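Local coordinates for protein alpha-2,3-sialyltransferase (Campylobacter jejuni, PDB 2P2V) that probably transfers sialic acid in alpha-2,3 linkage from a CMP-activated donor to acceptor sugars, this chain being the N-terminal part of the enzyme, which holds the family region, at residues H78-L83 with Y89-I94. Residues are numbered along the deposited sequence; the frame is centred on the assembly and turned at random.
Sequences HTAKQL and YEIKNI
Ala80 presents its single methyl group to the ends of two isoleucines: its CB lies 4.1 Å from Ile94 CD1 and 4.2 Å from Ile91 CD1. The small residue suits this place because the helix turns a shallow dent toward the strand there, and the two long side chains reach across to fill it. In both isoleucines CG1 is anti to the carbonyl carbon, and a nearly trans second torsion (171° in Ile91) stretches the branch, carrying CD1 to the helix ahead of the branched CB. Ile91 CD1 also sits 4.1 Å from Ala80 O and touches Leu83 CD1, which puts it between two helix residues one turn apart. Leu83 packs beside Tyr89, both side chains pointing the same way; its CB and both methyls lie within 4.2 Å of Tyr89 CD2, a branched end that cups this corner of the ring edge. Tyrosine combines that apolar edge with a hydroxyl, hydrogen-bonded to Glu54 OE2, while Phe51 and Tyr57 pack edge-to-face with the ring. Tyr89 N gives a weak but fairly straight hydrogen bond to Leu83 O, 3.4 Å long. Helix 73-85 and strand 90-96 complete the beta-alpha-beta unit begun by strand 62-68, whose Val66 touches both isoleucines. With one weak polar link between the two segments among buried apolar groups, cohesion rests chiefly on van der Waals fit and the exclusion of water.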
loop_
_atom_site.group_PDB
_atom_site.type_symbol
_atom_site.label_atom_id
_atom_site.label_comp_id
_atom_site.label_asym_id
_atom_site.label_seq_id
_atom_site.Cartn_x
_atom_site.Cartn_y
_atom_site.Cartn_z
ATOM N N HIS A 78 -6.700 26.420 -7.193
ATOM C CA HIS A 78 -6.873 27.694 -6.525
ATOM C C HIS A 78 -7.803 28.621 -7.358
ATOM O O HIS A 78 -8.704 29.271 -6.813
ATOM C CB HIS A 78 -5.432 28.296 -6.421
ATOM C CG HIS A 78 -5.424 29.740 -6.021
ATOM N ND1 HIS A 78 -6.056 30.204 -4.894
ATOM C CD2 HIS A 78 -4.832 30.816 -6.599
ATOM C CE1 HIS A 78 -5.910 31.515 -4.821
ATOM N NE2 HIS A 78 -5.163 31.906 -5.846
ATOM N N THR A 79 -7.640 28.634 -8.669
ATOM C CA THR A 79 -8.472 29.499 -9.540
ATOM C C THR A 79 -9.921 29.055 -9.412
ATOM O O THR A 79 -10.809 29.876 -9.224
ATOM C CB THR A 79 -8.030 29.450 -11.011
ATOM O OG1 THR A 79 -6.668 29.918 -11.136
ATOM C CG2 THR A 79 -8.896 30.382 -11.864
ATOM N N ALA A 80 -10.135 27.751 -9.514
ATOM C CA ALA A 80 -11.515 27.230 -9.327
ATOM C C ALA A 80 -12.164 27.550 -7.963
ATOM O O ALA A 80 -13.392 27.840 -7.888
ATOM C CB ALA A 80 -11.487 25.707 -9.627
ATOM N N LYS A 81 -11.412 27.455 -6.867
ATOM C CA LYS A 81 -11.884 27.838 -5.545
ATOM C C LYS A 81 -12.209 29.333 -5.505
ATOM O O LYS A 81 -13.212 29.700 -4.928
ATOM C CB LYS A 81 -10.862 27.547 -4.454
ATOM C CG LYS A 81 -10.574 26.116 -4.180
ATOM C CD LYS A 81 -11.787 25.526 -3.432
ATOM C CE LYS A 81 -11.535 24.094 -3.223
ATOM N NZ LYS A 81 -12.609 23.486 -2.374
ATOM N N GLN A 82 -11.414 30.154 -6.174
ATOM C CA GLN A 82 -11.755 31.573 -6.249
ATOM C C GLN A 82 -12.993 31.878 -7.145
ATOM O O GLN A 82 -13.760 32.771 -6.824
ATOM C CB GLN A 82 -10.550 32.351 -6.732
ATOM C CG GLN A 82 -9.432 32.357 -5.699
ATOM C CD GLN A 82 -9.852 32.942 -4.371
ATOM O OE1 GLN A 82 -10.511 33.995 -4.321
ATOM N NE2 GLN A 82 -9.428 32.305 -3.282
ATOM N N LEU A 83 -13.150 31.158 -8.256
ATOM C CA LEU A 83 -14.338 31.294 -9.116
ATOM C C LEU A 83 -15.542 31.008 -8.277
ATOM O O LEU A 83 -16.559 31.681 -8.404
ATOM C CB LEU A 83 -14.293 30.331 -10.309
ATOM C CG LEU A 83 -13.173 30.585 -11.323
ATOM C CD1 LEU A 83 -13.094 29.507 -12.313
ATOM C CD2 LEU A 83 -13.356 31.959 -12.021
ATOM N N TYR A 89 -18.776 31.067 -10.856
ATOM C CA TYR A 89 -19.386 29.811 -11.278
ATOM C C TYR A 89 -19.710 28.976 -10.083
ATOM O O TYR A 89 -19.147 29.164 -8.994
ATOM C CB TYR A 89 -18.440 29.013 -12.168
ATOM C CG TYR A 89 -18.019 29.649 -13.479
ATOM C CD1 TYR A 89 -18.641 29.302 -14.669
ATOM C CD2 TYR A 89 -16.927 30.526 -13.544
ATOM C CE1 TYR A 89 -18.240 29.835 -15.890
ATOM C CE2 TYR A 89 -16.535 31.070 -14.719
ATOM C CZ TYR A 89 -17.160 30.701 -15.914
ATOM O OH TYR A 89 -16.705 31.243 -17.110
ATOM N N GLU A 90 -20.593 28.008 -10.319
ATOM C CA GLU A 90 -20.868 26.956 -9.391
ATOM C C GLU A 90 -20.210 25.731 -10.023
ATOM O O GLU A 90 -20.484 25.385 -11.193
ATOM C CB GLU A 90 -22.374 26.752 -9.339
ATOM C CG GLU A 90 -22.830 25.745 -8.338
ATOM C CD GLU A 90 -24.314 25.560 -8.457
ATOM O OE1 GLU A 90 -25.041 26.551 -8.160
ATOM O OE2 GLU A 90 -24.728 24.454 -8.904
ATOM N N ILE A 91 -19.332 25.087 -9.262
ATOM C CA ILE A 91 -18.536 23.953 -9.774
ATOM C C ILE A 91 -18.744 22.827 -8.807
ATOM O O ILE A 91 -18.368 22.942 -7.600
ATOM C CB ILE A 91 -17.061 24.330 -9.860
ATOM C CG1 ILE A 91 -16.887 25.463 -10.871
ATOM C CG2 ILE A 91 -16.211 23.073 -10.262
ATOM C CD1 ILE A 91 -15.490 26.116 -10.912
ATOM N N LYS A 92 -19.380 21.744 -9.276
ATOM C CA LYS A 92 -19.683 20.635 -8.404
ATOM C C LYS A 92 -18.577 19.618 -8.181
ATOM O O LYS A 92 -18.585 18.929 -7.165
ATOM C CB LYS A 92 -20.990 19.933 -8.795
ATOM C CG LYS A 92 -22.200 20.862 -8.587
ATOM C CD LYS A 92 -23.406 20.328 -9.367
ATOM C CE LYS A 92 -24.693 20.960 -8.864
ATOM N NZ LYS A 92 -24.907 20.554 -7.447
ATOM N N ASN A 93 -17.629 19.536 -9.107
ATOM C CA ASN A 93 -16.597 18.514 -9.003
ATOM C C ASN A 93 -15.364 19.047 -9.683
ATOM O O ASN A 93 -15.461 19.719 -10.669
ATOM C CB ASN A 93 -16.955 17.250 -9.812
ATOM C CG ASN A 93 -18.110 16.460 -9.198
ATOM O OD1 ASN A 93 -17.873 15.601 -8.386
ATOM N ND2 ASN A 93 -19.358 16.730 -9.632
ATOM N N ILE A 94 -14.202 18.622 -9.224
ATOM C CA ILE A 94 -12.963 19.087 -9.872
ATOM C C ILE A 94 -12.084 17.887 -10.158
ATOM O O ILE A 94 -11.697 17.191 -9.223
ATOM C CB ILE A 94 -12.136 20.067 -8.960
ATOM C CG1 ILE A 94 -12.932 21.328 -8.659
ATOM C CG2 ILE A 94 -10.834 20.410 -9.711
ATOM C CD1 ILE A 94 -12.262 22.283 -7.588
#